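Local coordinates for diguanylate cyclase (Vibrio cholerae serotype O1, PDB 6EIB), which catalyses the condensation of two GTP molecules into the second messenger c-di-GMP, with magnesium as cofactor, through its GGEEF domain, and takes part in biofilm formation, at residues A15-A20 with E81-L86; L31-I36 with A134-R139. All blocks are in the same frame, centred on the assembly; numbering follows the deposited sequence.

Contact 1: residues A15-A20 with E81-L86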
loop_
_atom_site.group_PDB
_atom_site.type_symbol
_atom_site.label_atom_id
_atom_site.label_comp_id
_atom_site.label_asym_id
_atom_site.label_seq_id
_atom_site.Cartn_x
_atom_site.Cartn_y
_atom_site.Cartn_z
ATOM N N ALA A 15 -14.015 4.081 -4.857
ATOM C CA ALA A 15 -14.671 4.611 -6.067
ATOM C C ALA A 15 -13.655 4.898 -7.168
ATOM O O ALA A 15 -13.909 4.587 -8.322
ATOM C CB ALA A 15 -15.478 5.878 -5.750
ATOM N N ASP A 16 -12.516 5.511 -6.834
ATOM C CA ASP A 16 -11.492 5.755 -7.851
ATOM C C ASP A 16 -10.965 4.423 -8.396
ATOM O O ASP A 16 -10.742 4.263 -9.604
ATOM C CB ASP A 16 -10.340 6.604 -7.283
ATOM C CG ASP A 16 -10.718 8.078 -7.122
ATOM O OD1 ASP A 16 -11.650 8.519 -7.819
ATOM O OD2 ASP A 16 -10.092 8.785 -6.307
ATOM N N PHE A 17 -10.790 3.458 -7.509
ATOM C CA PHE A 17 -10.299 2.139 -7.898
ATOM C C PHE A 17 -11.288 1.459 -8.871
ATOM O O PHE A 17 -10.879 0.884 -9.886
ATOM C CB PHE A 17 -10.102 1.283 -6.634
ATOM C CG PHE A 17 -9.287 0.046 -6.845
ATOM C CD1 PHE A 17 -8.730 -0.244 -8.077
ATOM C CD2 PHE A 17 -9.076 -0.835 -5.777
ATOM C CE1 PHE A 17 -7.979 -1.408 -8.262
ATOM C CE2 PHE A 17 -8.326 -1.995 -5.931
ATOM C CZ PHE A 17 -7.787 -2.298 -7.161
ATOM N N ARG A 18 -12.579 1.500 -8.556
ATOM C CA ARG A 18 -13.591 0.941 -9.470
ATOM C C ARG A 18 -13.618 1.654 -10.838
ATOM O O ARG A 18 -13.839 1.016 -11.868
ATOM C CB ARG A 18 -14.991 0.988 -8.857
ATOM C CG ARG A 18 -15.179 -0.053 -7.735
ATOM C CD ARG A 18 -16.643 -0.260 -7.276
ATOM N NE ARG A 18 -16.622 -1.362 -6.303
ATOM C CZ ARG A 18 -16.588 -2.647 -6.638
ATOM N NH1 ARG A 18 -16.622 -2.999 -7.922
ATOM N NH2 ARG A 18 -16.516 -3.583 -5.684
ATOM N N ALA A 19 -13.460 2.967 -10.850
ATOM C CA ALA A 19 -13.482 3.668 -12.148
ATOM C C ALA A 19 -12.220 3.300 -12.934
ATOM O O ALA A 19 -12.257 3.123 -14.160
ATOM C CB ALA A 19 -13.603 5.147 -11.944
ATOM N N ALA A 20 -11.104 3.190 -12.216
ATOM C CA ALA A 20 -9.819 2.786 -12.807
ATOM C C ALA A 20 -9.845 1.383 -13.403
ATOM O O ALA A 20 -9.280 1.146 -14.468
ATOM C CB ALA A 20 -8.698 2.870 -11.747
ATOM N N GLU A 81 -3.589 -0.385 7.511
ATOM C CA GLU A 81 -3.457 -0.983 6.191
ATOM C C GLU A 81 -3.788 0.069 5.144
ATOM O O GLU A 81 -4.761 0.802 5.273
ATOM C CB GLU A 81 -4.365 -2.211 5.998
ATOM C CG GLU A 81 -4.099 -2.961 4.649
ATOM C CD GLU A 81 -5.132 -4.081 4.364
ATOM O OE1 GLU A 81 -5.605 -4.670 5.363
ATOM O OE2 GLU A 81 -5.500 -4.321 3.162
ATOM N N PHE A 82 -2.955 0.133 4.127
ATOM C CA PHE A 82 -3.144 1.058 3.016
ATOM C C PHE A 82 -3.223 0.307 1.739
ATOM O O PHE A 82 -2.740 -0.832 1.622
ATOM C CB PHE A 82 -1.984 2.074 2.913
ATOM C CG PHE A 82 -1.962 3.071 4.019
ATOM C CD1 PHE A 82 -1.382 2.758 5.260
ATOM C CD2 PHE A 82 -2.535 4.321 3.837
ATOM C CE1 PHE A 82 -1.372 3.696 6.289
ATOM C CE2 PHE A 82 -2.533 5.255 4.850
ATOM C CZ PHE A 82 -1.944 4.951 6.082
ATOM N N ILE A 83 -3.809 0.969 0.756
ATOM C CA ILE A 83 -3.801 0.453 -0.575
ATOM C C ILE A 83 -3.342 1.576 -1.507
ATOM O O ILE A 83 -3.736 2.730 -1.330
ATOM C CB ILE A 83 -5.202 -0.069 -0.914
ATOM C CG1 ILE A 83 -5.288 -0.691 -2.301
ATOM C CG2 ILE A 83 -6.169 1.070 -0.873
ATOM C CD1 ILE A 83 -6.677 -1.427 -2.472
ATOM N N ILE A 84 -2.494 1.229 -2.467
ATOM C CA ILE A 84 -2.099 2.158 -3.515
ATOM C C ILE A 84 -2.489 1.568 -4.853
ATOM O O ILE A 84 -2.143 0.427 -5.172
ATOM C CB ILE A 84 -0.603 2.440 -3.478
ATOM C CG1 ILE A 84 -0.221 2.977 -2.103
ATOM C CG2 ILE A 84 -0.190 3.478 -4.565
ATOM C CD1 ILE A 84 1.268 3.001 -1.887
ATOM N N VAL A 85 -3.191 2.372 -5.643
ATOM C CA VAL A 85 -3.617 1.937 -6.956
ATOM C C VAL A 85 -2.895 2.714 -8.005
ATOM O O VAL A 85 -2.920 3.949 -7.967
ATOM C CB VAL A 85 -5.146 2.113 -7.131
ATOM C CG1 VAL A 85 -5.578 1.805 -8.599
ATOM C CG2 VAL A 85 -5.887 1.226 -6.107
ATOM N N LEU A 86 -2.235 2.013 -8.930
ATOM C CA LEU A 86 -1.400 2.700 -9.937
ATOM C C LEU A 86 -1.929 2.484 -11.357
ATOM O O LEU A 86 -1.840 1.384 -11.890
ATOM C CB LEU A 86 0.055 2.236 -9.865
ATOM C CG LEU A 86 0.952 2.356 -8.624
ATOM C CD1 LEU A 86 2.219 1.549 -8.827
ATOM C CD2 LEU A 86 1.391 3.782 -8.414
#
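Phe17 lays one face of its ring on Val85, and Ile83 closes in beside it, joining helix 10-27 to the central sheet of the GGDEF-domain fold, whose five strands run in the order 2-3-1-4-5. The key touch is a CH-pi contact: Val85 CG2 stands 3.6 Å from the centroid of the Phe17 ring, only 10° off the ring normal, so that this one methyl sits almost centrally over the ring. The other branch, CG1, lies above the same face nearer its CD1/CE1 side, 3.8 Å from Phe17 CD1. A beta-branched valine suits the place, since its two methyls spread over the aromatic surface from a short, stiff stem. Ile83, two residues earlier in the strand, needs its longer branch to reach the ring, CD1 lying 3.9 Å from Phe17 CE2 in an oblique approach. Phenylalanine offers both a broad, flat apolar face and the length to bridge helix and sheet.

The ring gets there because Phe17 CG lies anti to the backbone N (chi1 -165°), which carries a side chain rooted on the flank of the helix across to the strand. Residues 83 and 85 lie two apart in an extended strand and thus project from the same side of the sheet, while Phe82, Ile84 and Leu86 serve the other side, where Phe82 meets Phe64 edge-to-face. Further out, Ile133 and Ile136 of helix 133-148 also pack on Phe17, and Leu31 of the adjoining strand touches both Phe17 and Val85. Strand 81-87 itself is held by backbone bonds to both neighbours, Ile84 pairing with Ile34 and Val85 with Phe73. The closest atoms of the whole contact are Phe17 CG and Val85 CG2, 3.7 Å apart.

Contact 2: residues L31-I36 with A134-R139. With SO4 (sulfate ion), chain G.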
loop_
_atom_site.group_PDB
_atom_site.type_symbol
_atom_site.label_atom_id
_atom_site.label_comp_id
_atom_site.label_asym_id
_atom_site.label_seq_id
_atom_site.Cartn_x
_atom_site.Cartn_y
_atom_site.Cartn_z
ATOM N N LEU A 31 -3.005 -2.249 -14.613
ATOM C CA LEU A 31 -3.487 -1.542 -13.441
ATOM C C LEU A 31 -2.958 -2.265 -12.219
ATOM O O LEU A 31 -3.403 -3.366 -11.959
ATOM C CB LEU A 31 -5.029 -1.552 -13.383
ATOM C CG LEU A 31 -5.722 -0.940 -12.164
ATOM C CD1 LEU A 31 -5.437 0.536 -12.044
ATOM C CD2 LEU A 31 -7.242 -1.173 -12.159
ATOM N N SER A 32 -2.128 -1.614 -11.415
ATOM C CA SER A 32 -1.493 -2.315 -10.281
ATOM C C SER A 32 -2.030 -1.893 -8.926
ATOM O O SER A 32 -2.574 -0.800 -8.751
ATOM C CB SER A 32 0.030 -2.104 -10.309
ATOM O OG SER A 32 0.641 -2.794 -11.391
ATOM N N CYS A 33 -1.869 -2.788 -7.943
ATOM C CA CYS A 33 -2.460 -2.565 -6.658
ATOM C C CYS A 33 -1.456 -2.983 -5.594
ATOM O O CYS A 33 -0.942 -4.089 -5.662
ATOM C CB CYS A 33 -3.748 -3.392 -6.552
ATOM S SG CYS A 33 -4.601 -3.215 -5.004
ATOM N N ILE A 34 -1.158 -2.095 -4.650
ATOM C CA ILE A 34 -0.244 -2.443 -3.532
ATOM C C ILE A 34 -0.981 -2.366 -2.230
ATOM O O ILE A 34 -1.580 -1.335 -1.925
ATOM C CB ILE A 34 0.959 -1.475 -3.412
ATOM C CG1 ILE A 34 1.737 -1.387 -4.729
ATOM C CG2 ILE A 34 1.894 -1.953 -2.258
ATOM C CD1 ILE A 34 2.697 -0.111 -4.814
ATOM N N SER A 35 -0.911 -3.435 -1.450
ATOM C CA SER A 35 -1.473 -3.463 -0.115
ATOM C C SER A 35 -0.362 -3.391 0.896
ATOM O O SER A 35 0.600 -4.137 0.788
ATOM C CB SER A 35 -2.270 -4.759 0.132
ATOM O OG SER A 35 -3.375 -4.828 -0.745
ATOM N N ILE A 36 -0.468 -2.478 1.846
ATOM C CA ILE A 36 0.603 -2.241 2.808
ATOM C C ILE A 36 0.048 -2.342 4.187
ATOM O O ILE A 36 -1.046 -1.868 4.429
ATOM C CB ILE A 36 1.253 -0.852 2.599
ATOM C CG1 ILE A 36 2.100 -0.874 1.334
ATOM C CG2 ILE A 36 2.145 -0.472 3.806
ATOM C CD1 ILE A 36 2.615 0.506 0.912
ATOM N N ALA A 134 -12.450 -6.366 -6.343
ATOM C CA ALA A 134 -12.207 -7.359 -5.281
ATOM C C ALA A 134 -11.327 -8.508 -5.792
ATOM O O ALA A 134 -10.595 -9.130 -5.016
ATOM C CB ALA A 134 -13.563 -7.910 -4.710
ATOM N N ASP A 135 -11.370 -8.807 -7.085
ATOM C CA ASP A 135 -10.476 -9.854 -7.628
ATOM C C ASP A 135 -9.007 -9.447 -7.497
ATOM O O ASP A 135 -8.125 -10.309 -7.353
ATOM C CB ASP A 135 -10.751 -10.147 -9.098
ATOM C CG ASP A 135 -12.076 -10.899 -9.320
ATOM O OD1 ASP A 135 -12.332 -11.855 -8.551
ATOM O OD2 ASP A 135 -12.824 -10.506 -10.253
ATOM N N ILE A 136 -8.737 -8.154 -7.661
ATOM C CA ILE A 136 -7.355 -7.642 -7.563
ATOM C C ILE A 136 -6.926 -7.555 -6.091
ATOM O O ILE A 136 -5.854 -8.041 -5.725
ATOM C CB ILE A 136 -7.210 -6.259 -8.225
ATOM C CG1 ILE A 136 -7.616 -6.339 -9.701
ATOM C CG2 ILE A 136 -5.739 -5.747 -8.156
ATOM C CD1 ILE A 136 -7.481 -4.970 -10.490
ATOM N N TYR A 137 -7.770 -6.934 -5.269
ATOM C CA TYR A 137 -7.490 -6.786 -3.844
ATOM C C TYR A 137 -7.229 -8.136 -3.175
ATOM O O TYR A 137 -6.332 -8.259 -2.322
ATOM C CB TYR A 137 -8.672 -6.098 -3.114
ATOM C CG TYR A 137 -8.393 -6.034 -1.614
ATOM C CD1 TYR A 137 -7.483 -5.111 -1.107
ATOM C CD2 TYR A 137 -8.934 -6.967 -0.731
ATOM C CE1 TYR A 137 -7.161 -5.065 0.259
ATOM C CE2 TYR A 137 -8.601 -6.940 0.647
ATOM C CZ TYR A 137 -7.721 -5.972 1.128
ATOM O OH TYR A 137 -7.361 -5.894 2.484
ATOM N N ARG A 138 -7.999 -9.150 -3.555
ATOM C CA ARG A 138 -7.801 -10.499 -3.020
ATOM C C ARG A 138 -6.361 -10.976 -3.246
ATOM O O ARG A 138 -5.735 -11.596 -2.360
ATOM C CB ARG A 138 -8.798 -11.475 -3.653
ATOM C CG ARG A 138 -8.500 -12.879 -3.341
ATOM C CD ARG A 138 -9.448 -13.799 -4.038
ATOM N NE ARG A 138 -9.116 -15.168 -3.682
ATOM C CZ ARG A 138 -8.255 -15.900 -4.376
ATOM N NH1 ARG A 138 -7.683 -15.383 -5.468
ATOM N NH2 ARG A 138 -7.992 -17.141 -3.992
ATOM N N ARG A 139 -5.815 -10.677 -4.425
ATOM C CA ARG A 139 -4.454 -11.121 -4.745
ATOM C C ARG A 139 -3.396 -10.269 -4.029
ATOM O O ARG A 139 -2.414 -10.810 -3.532
ATOM C CB ARG A 139 -4.223 -11.115 -6.263
ATOM C CG ARG A 139 -5.002 -12.202 -7.032
ATOM C CD ARG A 139 -4.561 -12.263 -8.447
ATOM N NE ARG A 139 -4.799 -10.984 -9.100
ATOM C CZ ARG A 139 -5.854 -10.735 -9.886
ATOM N NH1 ARG A 139 -6.738 -11.699 -10.129
ATOM N NH2 ARG A 139 -6.004 -9.539 -10.453
HETATM S S SO4 G . -5.610 -19.033 -5.253
HETATM O O1 SO4 G . -5.319 -17.737 -4.659
HETATM O O2 SO4 G . -4.398 -19.844 -5.222
HETATM O O3 SO4 G . -6.641 -19.713 -4.466
HETATM O O4 SO4 G . -6.055 -18.831 -6.627
#
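Ile136 packs on Cys33 and Leu31, and Tyr137 on Ser35, where helix 133-148 covers strand 31-38 on one face of the GGDEF-domain sheet; the axes of 134-139 and 31-36 approach to 8.5 Å and cross at -46°. Ile136 points into the strand with two branches. Its CG2 presses on Cys33 CB at 3.5 Å, tighter than usual for two carbons, while CD1, at the end of the other branch, reaches Leu31 CD2 at 4.2 Å. Cysteine is compact enough to let the helix come this close. Its SG is turned anti to the backbone N (chi1 -180°), leaving CB to take the isoleucine methyl.

Tyr137 leaves the flank of the helix and passes by Ser35, whose OG lies 3.9 Å from Tyr137 CE1, oblique to the ring. Both hydroxyls find partners beyond this pair: Ser35 OG bonds to Ser140 OG, and Tyr137 OH to Glu81 OE2. Arg138 turns outward, its chain extended from CG to NE, and NH2 donates to two oxygens of a sulfate, probably from the crystallisation liquor, at 2.8 Å to O1 and, weakly, at 2.9 Å to O3. Arg139 stays buried, with Asp135 O 3.4 Å above the plane of its guanidinium, over the centre, and forms a salt bridge to Asp130.

The chemistry thus passes from apolar at Leu31 to small and polar at Ser35, implying that dispersion and close fit join strand to helix, while hydrogen bonds to Ser140 and Glu81 engage the hydroxyls of Ser35 and Tyr137 toward the Asp37 end of the strand.

Overall arrangement
Contacts 1 and 2 lie with their centres 8 Å apart on one face of the central sheet, where helices 10-27 and 133-148 pack side by side. Strands 81-87 and 31-38 are antiparallel neighbours in the sheet. Along the chain the segments alternate, 15-20, 31-36, 81-86, 134-139, so the two contacts interlock and tie the early part of the domain to its late part. Strand 31-38 also carries Asp37 and Ile38, and Glu80 directly precedes strand 81-87; all three probably bind magnesium, as in related cyclases, and Glu80 is the predicted proton acceptor. The shared core therefore underlies the strands that probably present the metal site.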